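Local coordinates for putative dehydrogenase (Amycolatopsis orientalis, PDB 5A9T), which is an imine reductase, catalysing the NADPH-dependent, stereoselective reduction of imines to amines, at residues 6-11 / 22-27; 14-19 / 66-71; 73-78 / 89-94. All blocks are in the same frame, centred on the assembly; numbering follows the deposited sequence. Where two conformers were deposited one is given.

Overall arrangement
All three contacts belong to the Rossmann-type NADP-binding domain and reach one sheet, in which strand 64-67 lies between 7-11 and 90-93. Contacts 1 and 2 share helix 15-26: contact 1 seats L24, near its C-terminal end, on strand 7-11, contact 2 its first turn on C68, just after strand 64-67. Contact 3 brings helix 75-78 against the other face of the sheet. Contacts 1 and 3 are buried; contact 2, at the cofactor site, is only partly buried. Chemistry follows place: branched aliphatic groups alone in contact 1, a thiol against the base of a methionine and glycine backbone in contact 2, and a leucine methyl against the nitrogen end of a hydrogen-bonded amide in contact 3.

Contact 1. Residues 6-11 / 22-27; sequences LPVTVA and AALLDR
L24 meets the strand through a single methyl, CD1, which is shared between V8 and V10. L24 CD1 lies 3.8 Å from V10 CG2 and 3.9 Å from V8 CG1, so the leucine bridges two valines that stand on the same face of strand 7-11, two residues apart. The valines use different branches for this. V8 offers CG1, placed anti to its own backbone N (chi1 -179°), whereas V10 has nearly the same torsion but offers CG2, the methyl beside its backbone N. The leucine side chain runs about perpendicular to that of V8 and at a slant to that of V10. In the next shell, V8 CG1 also packs against V66 CG2 at 3.9 Å, so one methyl touches both the helix and the neighbouring strand 64-67. V10 turns its other methyl, CG1, to the first turn of the helix, where it packs on G17 O. V31 on strand 30-34, H29 and L154 also touch L24. T9, between the two valines, points to the opposite face, where its OG1 is hydrogen-bonded with S62 OG and A58 O. Together these elements form the first beta-alpha-beta unit of the Rossmann fold, strand 7-11, helix 15-26 and strand 30-34, with the glycine-rich cofactor loop between the first two. Across this interface the touching groups are all methyls; it rests on van der Waals contact and burial of apolar surface, without directional bonds between the two segments.

Contact 2. Residues 14-19 / 66-71; sequences GPMGSA and VVCLAD
C68 SG stands over one face of the flat peptide that joins M16 to G17, almost straight above its nitrogen and 4.1 Å from G17 N. Because the sulfur lies over the plane, the G17 N-H, which points along that plane, is not aimed at it. At the M16 end of the same peptide the thiol meets the root of the methionine side chain, with SG 3.9 Å from both M16 CB and M16 CG. Beyond CG the methionine bends twice (chi2 61°, chi3 80°), which turns its sulfur and CE away from the cysteine; P125 and V128 touch this side chain. C68 reaches the helix because SG is anti to its backbone N (chi1 -167°), and it also packs on L20, one turn further along. From the sheet side, C68 N makes a probable hydrogen bond to A11 O. With no side chain on G17, the helix comes close: G17 CA and C68 CA are 5.5 Å apart. The first turn of the helix is closed by S18 N to G14 O, 2.8 Å. G14 and G17 belong to a GxGxxG sequence of Rossmann type, and G14, M16, G17 and A70 bind NADP in this protein, though none is bound to this chain here; so does N95, whose ND2 bonds L69 O and D71 OD1. The interface is thus weakly polar, van der Waals contact of a sulfur with backbone and the base of a methionine, consistent with the glycine-rich turn and the segment that follows strand 64-67 forming two walls of the cofactor site.

Contact 3. Residues 73-78 / 89-94; sequences DALYSA and RVVVNL
L75 sets its CD2 methyl against the nitrogen end of the N93 amide, from above the plane and somewhat beyond ND2, with L75 CD2 4.0 Å from N93 ND2. The two side chains approach from opposite directions, one from helix 75-78 and the other from strand 90-93. A looser touch of the same methyl, CD2 to V91 CG1 at 4.5 Å, places the leucine across two residues on one face of the strand. L75 extends toward the sheet with CG anti to its backbone N (chi1 -165°), and its other branch, CD1, packs on V67 CG1 of strand 64-67. A105 and W108 of helix 99-111 also touch the leucine. The amide itself is held at both ends: N93 OD1 is hydrogen-bonded with the backbone N of N95, an NADP-binding residue, and ND2 with Y116 OH on strand 115-121. At the start of the helix, D73 OD1 accepts the N-H of A74, the N-cap residue, at 2.9 Å; this bond is moderately bent (156° at the hydrogen) and reaches the oxygen from 37° out of the carboxylate plane. A78 N to A74 O, 3.0 Å, then closes the first turn. The contact joins the helix and last strand of the beta-alpha-beta unit formed by strand 64-67, helix 75-78 and strand 90-93. Since both ends of the buried amide have polar partners, an aliphatic neighbour beside its nitrogen costs it no polar partner, and the rotation of the asparagine is fixed by those bonds while the leucine supplies only dispersion contact.

Contact 1. Residues 6-11 / 22-27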
ATOM      1  N   LEU A   6      12.260  29.957  25.148  1.00 32.36           N
ATOM      2  CA  LEU A   6      10.776  29.863  25.316  1.00 30.32           C
ATOM      3  C   LEU A   6      10.575  28.656  26.262  1.00 24.05           C
ATOM      4  O   LEU A   6      11.157  27.569  25.996  1.00 30.22           O
ATOM      5  CB  LEU A   6      10.256  29.512  23.955  1.00 34.51           C
ATOM      6  CG  LEU A   6       8.693  29.430  23.777  1.00 39.39           C
ATOM      7  CD1 LEU A   6       7.964  28.099  23.965  1.00 43.41           C
ATOM      8  CD2 LEU A   6       8.031  30.431  24.629  1.00 39.95           C
ATOM      9  N   PRO A   7       9.884  28.789  27.405  1.00 17.80           N
ATOM     10  CA  PRO A   7       9.821  27.696  28.316  1.00 17.43           C
ATOM     11  C   PRO A   7       8.767  26.639  27.789  1.00 16.83           C
ATOM     12  O   PRO A   7       7.740  26.999  27.218  1.00 17.46           O
ATOM     13  CB  PRO A   7       9.310  28.346  29.611  1.00 17.84           C
ATOM     14  CG  PRO A   7       8.590  29.517  29.176  1.00 19.04           C
ATOM     15  CD  PRO A   7       9.340  30.046  27.998  1.00 18.39           C
ATOM     16  N   VAL A   8       9.072  25.374  27.977  1.00 16.65           N
ATOM     17  CA  VAL A   8       8.145  24.331  27.662  1.00 15.40           C
ATOM     18  C   VAL A   8       8.271  23.274  28.749  1.00 15.22           C
ATOM     19  O   VAL A   8       9.390  23.021  29.213  1.00 16.71           O
ATOM     20  CB  VAL A   8       8.462  23.641  26.317  1.00 17.37           C
ATOM     21  CG1 VAL A   8       7.387  22.571  26.066  1.00 17.30           C
ATOM     22  CG2 VAL A   8       8.610  24.645  25.216  1.00 19.68           C
ATOM     23  N   THR A   9       7.184  22.654  29.182  1.00 14.09           N
ATOM     24  CA  THR A   9       7.213  21.565  30.074  1.00 14.30           C
ATOM     25  C   THR A   9       6.876  20.295  29.307  1.00 16.02           C
ATOM     26  O   THR A   9       5.888  20.279  28.551  1.00 15.30           O
ATOM     27  CB  THR A   9       6.229  21.787  31.198  1.00 16.14           C
ATOM     28  OG1 THR A   9       6.675  22.863  32.041  1.00 16.84           O
ATOM     29  CG2 THR A   9       6.064  20.576  32.066  1.00 17.31           C
ATOM     30  N   VAL A  10       7.568  19.205  29.597  1.00 15.18           N
ATOM     31  CA  VAL A  10       7.194  17.868  29.122  1.00 14.93           C
ATOM     32  C   VAL A  10       6.843  17.023  30.306  1.00 16.27           C
ATOM     33  O   VAL A  10       7.686  16.823  31.228  1.00 16.52           O
ATOM     34  CB  VAL A  10       8.342  17.253  28.313  1.00 15.43           C
ATOM     35  CG1 VAL A  10       7.950  15.822  27.915  1.00 16.93           C
ATOM     36  CG2 VAL A  10       8.693  18.078  27.112  1.00 17.17           C
ATOM     37  N   ALA A  11       5.621  16.523  30.373  1.00 15.57           N
ATOM     38  CA  ALA A  11       5.158  15.626  31.367  1.00 15.32           C
ATOM     39  C   ALA A  11       5.022  14.216  30.827  1.00 17.66           C
ATOM     40  O   ALA A  11       4.182  13.936  29.973  1.00 17.41           O
ATOM     41  CB  ALA A  11       3.822  16.083  31.920  1.00 17.18           C
ATOM     42  N   ALA A  22      14.180  15.928  24.531  1.00 18.43           N
ATOM     43  CA  ALA A  22      15.458  16.073  23.908  1.00 20.17           C
ATOM     44  C   ALA A  22      15.448  16.927  22.673  1.00 20.83           C
ATOM     45  O   ALA A  22      16.278  17.802  22.508  1.00 22.57           O
ATOM     46  CB  ALA A  22      16.073  14.731  23.610  1.00 22.28           C
ATOM     47  N   ALA A  23      14.384  16.760  21.835  1.00 17.56           N
ATOM     48  CA  ALA A  23      14.245  17.574  20.673  1.00 20.03           C
ATOM     49  C   ALA A  23      14.048  19.021  21.044  1.00 17.73           C
ATOM     50  O   ALA A  23      14.537  19.940  20.393  1.00 20.90           O
ATOM     51  CB  ALA A  23      13.138  17.011  19.808  1.00 19.00           C
ATOM     52  N   LEU A  24      13.224  19.324  22.056  1.00 18.60           N
ATOM     53  CA  LEU A  24      13.011  20.693  22.448  1.00 16.69           C
ATOM     54  C   LEU A  24      14.254  21.374  23.050  1.00 17.93           C
ATOM     55  O   LEU A  24      14.537  22.507  22.763  1.00 19.56           O
ATOM     56  CB  LEU A  24      11.817  20.758  23.427  1.00 17.64           C
ATOM     57  CG  LEU A  24      10.470  20.340  22.857  1.00 19.39           C
ATOM     58  CD1 LEU A  24       9.509  20.110  23.970  1.00 19.44           C
ATOM     59  CD2 LEU A  24       9.963  21.471  21.962  1.00 18.94           C
ATOM     60  N   LEU A  25      15.015  20.580  23.725  1.00 18.29           N
ATOM     61  CA  LEU A  25      16.316  21.042  24.240  1.00 20.54           C
ATOM     62  C   LEU A  25      17.267  21.402  23.103  1.00 21.91           C
ATOM     63  O   LEU A  25      17.882  22.494  23.174  1.00 23.43           O
ATOM     64  CB  LEU A  25      16.963  20.001  25.188  1.00 21.43           C
ATOM     65  CG  LEU A  25      16.354  19.790  26.526  1.00 19.73           C
ATOM     66  CD1 LEU A  25      16.822  18.512  27.228  1.00 22.80           C
ATOM     67  CD2 LEU A  25      16.682  20.996  27.383  1.00 21.32           C
ATOM     68  N   ASP A  26      17.306  20.588  22.072  1.00 24.53           N
ATOM     69  CA  ASP A  26      18.162  20.796  20.889  0.50 25.89           C
ATOM     70  C   ASP A  26      17.779  22.088  20.172  1.00 27.49           C
ATOM     71  O   ASP A  26      18.597  22.713  19.495  1.00 29.96           O
ATOM     72  CB  ASP A  26      18.089  19.578  19.951  0.50 25.16           C
ATOM     73  CG  ASP A  26      18.870  18.384  20.485  0.50 27.45           C
ATOM     74  OD1 ASP A  26      19.664  18.576  21.414  0.50 28.29           O
ATOM     75  OD2 ASP A  26      18.760  17.292  19.932  0.50 31.33           O
ATOM     76  N   ARG A  27      16.521  22.527  20.300  1.00 24.01           N
ATOM     77  CA  ARG A  27      16.020  23.754  19.638  0.50 24.54           C
ATOM     78  C   ARG A  27      16.175  25.003  20.515  1.00 25.72           C
ATOM     79  O   ARG A  27      15.699  26.109  20.183  1.00 29.05           O
ATOM     80  CB  ARG A  27      14.532  23.563  19.283  0.50 25.94           C
ATOM     81  CG  ARG A  27      14.259  22.576  18.154  0.50 26.90           C
ATOM     82  CD  ARG A  27      14.149  23.311  16.825  0.50 26.63           C
ATOM     83  NE  ARG A  27      12.921  24.088  16.777  0.50 27.92           N
ATOM     84  CZ  ARG A  27      12.474  24.740  15.725  0.50 32.00           C
ATOM     85  NH1 ARG A  27      13.156  24.731  14.591  0.50 33.65           N
ATOM     86  NH2 ARG A  27      11.335  25.403  15.840  0.50 31.70           N
TER

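Contact 2. Residues 14-19 / 66-71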
ATOM      1  N   GLY A  14       8.644   8.448  29.387  1.00 19.70           N
ATOM      2  CA  GLY A  14       8.871   7.209  28.626  1.00 22.45           C
ATOM      3  C   GLY A  14       9.752   7.480  27.430  1.00 20.08           C
ATOM      4  O   GLY A  14      10.271   8.594  27.176  1.00 20.40           O
ATOM      5  N   PRO A  15       9.960   6.492  26.571  1.00 21.76           N
ATOM      6  CA  PRO A  15      10.882   6.700  25.423  1.00 22.12           C
ATOM      7  C   PRO A  15      10.416   7.851  24.478  1.00 17.31           C
ATOM      8  O   PRO A  15      11.239   8.628  24.025  1.00 20.21           O
ATOM      9  CB  PRO A  15      10.689   5.333  24.688  1.00 26.52           C
ATOM     10  CG  PRO A  15      10.434   4.373  25.769  1.00 28.71           C
ATOM     11  CD  PRO A  15       9.526   5.098  26.772  1.00 24.50           C
ATOM     12  N   MET A  16       9.103   7.925  24.258  1.00 18.68           N
ATOM     13  CA  MET A  16       8.559   8.993  23.435  1.00 18.19           C
ATOM     14  C   MET A  16       8.713  10.332  24.128  1.00 17.52           C
ATOM     15  O   MET A  16       9.214  11.304  23.561  1.00 18.15           O
ATOM     16  CB  MET A  16       7.136   8.747  23.000  1.00 17.83           C
ATOM     17  CG  MET A  16       6.734   9.823  21.976  1.00 17.21           C
ATOM     18  SD  MET A  16       7.678   9.915  20.447  1.00 19.39           S
ATOM     19  CE  MET A  16       6.955   8.620  19.571  1.00 22.31           C
ATOM     20  N   GLY A  17       8.259  10.483  25.387  1.00 18.77           N
ATOM     21  CA  GLY A  17       8.422  11.752  26.068  1.00 18.09           C
ATOM     22  C   GLY A  17       9.813  12.258  26.223  1.00 17.55           C
ATOM     23  O   GLY A  17      10.071  13.430  26.099  1.00 17.22           O
ATOM     24  N   SER A  18      10.707  11.304  26.477  1.00 19.19           N
ATOM     25  CA  SER A  18      12.068  11.666  26.512  1.00 19.54           C
ATOM     26  C   SER A  18      12.607  12.207  25.193  1.00 17.65           C
ATOM     27  O   SER A  18      13.368  13.189  25.116  1.00 18.81           O
ATOM     28  CB  SER A  18      12.905  10.448  26.906  1.00 20.13           C
ATOM     29  OG  SER A  18      12.598  10.037  28.221  1.00 22.86           O
ATOM     30  N   ALA A  19      12.193  11.574  24.046  1.00 18.55           N
ATOM     31  CA  ALA A  19      12.563  12.087  22.731  1.00 16.89           C
ATOM     32  C   ALA A  19      12.014  13.518  22.432  1.00 16.29           C
ATOM     33  O   ALA A  19      12.661  14.337  21.883  1.00 17.18           O
ATOM     34  CB  ALA A  19      12.144  11.121  21.638  1.00 17.05           C
ATOM     35  N   VAL A  66       3.492  19.944  27.176  1.00 12.67           N
ATOM     36  CA  VAL A  66       3.495  18.793  26.259  1.00 12.74           C
ATOM     37  C   VAL A  66       3.359  17.519  27.011  1.00 13.37           C
ATOM     38  O   VAL A  66       4.223  17.273  27.929  1.00 14.99           O
ATOM     39  CB  VAL A  66       4.776  18.808  25.436  1.00 14.78           C
ATOM     40  CG1 VAL A  66       4.840  17.599  24.515  1.00 17.93           C
ATOM     41  CG2 VAL A  66       4.839  20.030  24.533  1.00 15.24           C
ATOM     42  N   VAL A  67       2.236  16.813  26.912  1.00 13.79           N
ATOM     43  CA  VAL A  67       1.916  15.698  27.791  1.00 14.54           C
ATOM     44  C   VAL A  67       2.064  14.398  26.968  1.00 16.06           C
ATOM     45  O   VAL A  67       1.438  14.282  25.895  1.00 17.32           O
ATOM     46  CB  VAL A  67       0.567  15.871  28.416  1.00 14.89           C
ATOM     47  CG1 VAL A  67       0.273  14.686  29.334  1.00 17.29           C
ATOM     48  CG2 VAL A  67       0.470  17.141  29.214  1.00 15.76           C
ATOM     49  N   CYS A  68       2.802  13.411  27.500  1.00 15.16           N
ATOM     50  CA  CYS A  68       2.976  12.111  26.840  1.00 16.10           C
ATOM     51  C   CYS A  68       3.078  11.049  27.939  1.00 17.71           C
ATOM     52  O   CYS A  68       4.173  10.560  28.291  1.00 18.92           O
ATOM     53  CB  CYS A  68       4.167  12.192  25.929  1.00 15.83           C
ATOM     54  SG  CYS A  68       4.261  10.774  24.794  1.00 22.72           S
ATOM     55  N   LEU A  69       1.903  10.734  28.494  1.00 19.23           N
ATOM     56  CA  LEU A  69       1.831   9.824  29.688  1.00 19.84           C
ATOM     57  C   LEU A  69       1.829   8.407  29.200  1.00 20.88           C
ATOM     58  O   LEU A  69       1.542   8.125  28.066  1.00 22.99           O
ATOM     59  CB  LEU A  69       0.593  10.116  30.495  1.00 18.76           C
ATOM     60  CG  LEU A  69       0.482  11.532  31.099  1.00 19.88           C
ATOM     61  CD1 LEU A  69      -0.936  11.671  31.624  1.00 21.85           C
ATOM     62  CD2 LEU A  69       1.447  11.859  32.149  1.00 22.60           C
ATOM     63  N   ALA A  70       2.090   7.464  30.138  1.00 24.65           N
ATOM     64  CA  ALA A  70       1.872   6.062  29.846  1.00 27.60           C
ATOM     65  C   ALA A  70       0.432   5.761  29.431  1.00 24.46           C
ATOM     66  O   ALA A  70      -0.525   6.448  29.900  1.00 22.58           O
ATOM     67  CB  ALA A  70       2.285   5.242  31.142  1.00 26.24           C
ATOM     68  N   ASP A  71       0.167   4.741  28.603  1.00 24.85           N
ATOM     69  CA  ASP A  71      -1.242   4.410  28.193  1.00 27.02           C
ATOM     70  C   ASP A  71      -2.227   4.203  29.355  1.00 27.84           C
ATOM     71  O   ASP A  71      -3.379   4.577  29.345  1.00 28.14           O
ATOM     72  CB  ASP A  71      -1.364   3.144  27.276  1.00 32.51           C
ATOM     73  CG  ASP A  71      -0.509   3.226  26.007  1.00 41.64           C
ATOM     74  OD1 ASP A  71      -0.079   4.355  25.612  1.00 43.12           O
ATOM     75  OD2 ASP A  71      -0.286   2.167  25.368  1.00 39.44           O
TER

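Contact 3. Residues 73-78 / 89-94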
ATOM      1  N   ASP A  73      -2.227   5.487  32.233  1.00 24.94           N
ATOM      2  CA  ASP A  73      -2.362   6.649  33.110  1.00 24.33           C
ATOM      3  C   ASP A  73      -3.412   7.480  32.352  1.00 28.26           C
ATOM      4  O   ASP A  73      -3.928   7.097  31.228  1.00 31.13           O
ATOM      5  CB  ASP A  73      -1.029   7.369  33.167  1.00 23.30           C
ATOM      6  CG  ASP A  73      -0.866   8.341  34.371  1.00 22.90           C
ATOM      7  OD1 ASP A  73      -1.837   8.632  35.225  1.00 23.20           O
ATOM      8  OD2 ASP A  73       0.227   8.909  34.585  1.00 23.51           O
ATOM      9  N   ALA A  74      -3.758   8.569  32.990  1.00 24.78           N
ATOM     10  CA  ALA A  74      -4.866   9.432  32.552  1.00 22.23           C
ATOM     11  C   ALA A  74      -4.476  10.862  32.905  1.00 23.34           C
ATOM     12  O   ALA A  74      -4.063  11.185  34.016  1.00 24.12           O
ATOM     13  CB  ALA A  74      -6.129   9.231  33.248  1.00 24.17           C
ATOM     14  N   LEU A  75      -4.753  11.741  31.975  1.00 23.65           N
ATOM     15  CA  LEU A  75      -4.452  13.158  32.226  1.00 24.28           C
ATOM     16  C   LEU A  75      -5.155  13.705  33.428  1.00 24.22           C
ATOM     17  O   LEU A  75      -4.554  14.474  34.191  1.00 22.66           O
ATOM     18  CB  LEU A  75      -4.981  13.935  30.993  1.00 29.60           C
ATOM     19  CG  LEU A  75      -4.638  15.280  30.654  1.00 32.30           C
ATOM     20  CD1 LEU A  75      -3.159  15.148  30.366  1.00 31.92           C
ATOM     21  CD2 LEU A  75      -5.375  15.795  29.427  1.00 31.91           C
ATOM     22  N   TYR A  76      -6.424  13.365  33.656  1.00 21.74           N
ATOM     23  CA  TYR A  76      -7.129  13.919  34.757  1.00 22.74           C
ATOM     24  C   TYR A  76      -6.398  13.564  36.082  1.00 20.96           C
ATOM     25  O   TYR A  76      -6.556  14.298  37.086  1.00 25.13           O
ATOM     26  CB  TYR A  76      -8.648  13.568  34.839  1.00 22.71           C
ATOM     27  CG  TYR A  76      -8.977  12.134  35.012  1.00 25.62           C
ATOM     28  CD1 TYR A  76      -9.102  11.561  36.314  1.00 27.64           C
ATOM     29  CD2 TYR A  76      -9.190  11.302  33.918  1.00 27.62           C
ATOM     30  CE1 TYR A  76      -9.313  10.182  36.476  1.00 29.39           C
ATOM     31  CE2 TYR A  76      -9.421   9.925  34.114  1.00 29.21           C
ATOM     32  CZ  TYR A  76      -9.509   9.379  35.401  1.00 32.57           C
ATOM     33  OH  TYR A  76      -9.753   7.991  35.546  1.00 28.39           O
ATOM     34  N   SER A  77      -5.813  12.348  36.086  1.00 21.18           N
ATOM     35  CA  SER A  77      -5.127  11.880  37.289  1.00 20.04           C
ATOM     36  C   SER A  77      -3.732  12.473  37.451  1.00 19.69           C
ATOM     37  O   SER A  77      -3.420  13.034  38.525  1.00 21.93           O
ATOM     38  CB  SER A  77      -5.033  10.361  37.292  1.00 22.59           C
ATOM     39  OG  SER A  77      -4.183   9.882  38.370  1.00 26.37           O
ATOM     40  N   ALA A  78      -2.883  12.426  36.419  1.00 18.84           N
ATOM     41  CA  ALA A  78      -1.547  13.010  36.505  1.00 17.53           C
ATOM     42  C   ALA A  78      -1.558  14.493  36.763  1.00 19.02           C
ATOM     43  O   ALA A  78      -0.719  14.968  37.545  1.00 21.24           O
ATOM     44  CB  ALA A  78      -0.788  12.697  35.236  1.00 19.83           C
ATOM     45  N   ARG A  89      -3.031  28.137  30.905  1.00 14.62           N
ATOM     46  CA  ARG A  89      -1.953  27.348  30.227  1.00 13.72           C
ATOM     47  C   ARG A  89      -2.570  26.537  29.168  1.00 12.85           C
ATOM     48  O   ARG A  89      -3.756  26.672  28.823  1.00 15.23           O
ATOM     49  CB  ARG A  89      -1.194  26.525  31.275  1.00 13.27           C
ATOM     50  CG  ARG A  89      -0.669  27.392  32.439  1.00 14.51           C
ATOM     51  CD  ARG A  89       0.181  26.634  33.435  1.00 14.14           C
ATOM     52  NE  ARG A  89       0.491  27.522  34.576  1.00 15.68           N
ATOM     53  CZ  ARG A  89       1.490  28.381  34.537  1.00 16.85           C
ATOM     54  NH1 ARG A  89       2.398  28.437  33.622  1.00 15.14           N
ATOM     55  NH2 ARG A  89       1.585  29.304  35.516  1.00 16.97           N
ATOM     56  N   VAL A  90      -1.708  25.815  28.417  1.00 14.16           N
ATOM     57  CA  VAL A  90      -2.094  25.021  27.205  1.00 13.17           C
ATOM     58  C   VAL A  90      -1.559  23.633  27.356  1.00 14.57           C
ATOM     59  O   VAL A  90      -0.368  23.454  27.659  1.00 14.33           O
ATOM     60  CB  VAL A  90      -1.537  25.717  25.965  1.00 16.40           C
ATOM     61  CG1 VAL A  90      -1.630  24.834  24.746  1.00 19.10           C
ATOM     62  CG2 VAL A  90      -2.219  27.074  25.787  1.00 17.13           C
ATOM     63  N   VAL A  91      -2.394  22.639  27.069  1.00 13.19           N
ATOM     64  CA  VAL A  91      -1.998  21.207  27.026  1.00 13.32           C
ATOM     65  C   VAL A  91      -1.988  20.784  25.579  1.00 12.94           C
ATOM     66  O   VAL A  91      -3.004  20.893  24.881  1.00 12.99           O
ATOM     67  CB  VAL A  91      -2.937  20.393  27.862  1.00 13.52           C
ATOM     68  CG1 VAL A  91      -2.750  18.901  27.506  1.00 15.02           C
ATOM     69  CG2 VAL A  91      -2.724  20.647  29.388  1.00 15.33           C
ATOM     70  N   VAL A  92      -0.854  20.239  25.135  1.00 13.45           N
ATOM     71  CA  VAL A  92      -0.709  19.494  23.899  1.00 13.31           C
ATOM     72  C   VAL A  92      -0.535  18.059  24.300  1.00 13.36           C
ATOM     73  O   VAL A  92       0.522  17.667  24.834  1.00 14.07           O
ATOM     74  CB  VAL A  92       0.414  20.016  23.063  1.00 13.64           C
ATOM     75  CG1 VAL A  92       0.571  19.206  21.765  1.00 16.21           C
ATOM     76  CG2 VAL A  92       0.233  21.454  22.681  1.00 17.24           C
ATOM     77  N   ASN A  93      -1.594  17.248  24.100  1.00 13.90           N
ATOM     78  CA  ASN A  93      -1.619  15.881  24.490  1.00 14.72           C
ATOM     79  C   ASN A  93      -1.246  14.978  23.339  1.00 15.12           C
ATOM     80  O   ASN A  93      -2.023  14.887  22.402  1.00 15.58           O
ATOM     81  CB  ASN A  93      -3.014  15.533  24.960  1.00 16.63           C
ATOM     82  CG  ASN A  93      -3.079  14.143  25.607  1.00 19.14           C
ATOM     83  OD1 ASN A  93      -2.118  13.389  25.643  1.00 20.14           O
ATOM     84  ND2 ASN A  93      -4.311  13.785  26.146  1.00 21.15           N
ATOM     85  N   LEU A  94      -0.131  14.275  23.517  1.00 15.34           N
ATOM     86  CA  LEU A  94       0.415  13.415  22.424  1.00 16.34           C
ATOM     87  C   LEU A  94       0.166  11.967  22.710  1.00 18.38           C
ATOM     88  O   LEU A  94       0.720  11.107  21.972  1.00 19.36           O
ATOM     89  CB  LEU A  94       1.825  13.764  22.166  1.00 15.61           C
ATOM     90  CG  LEU A  94       2.102  15.174  21.728  1.00 17.95           C
ATOM     91  CD1 LEU A  94       3.576  15.468  21.538  1.00 18.83           C
ATOM     92  CD2 LEU A  94       1.352  15.554  20.442  1.00 19.44           C
TER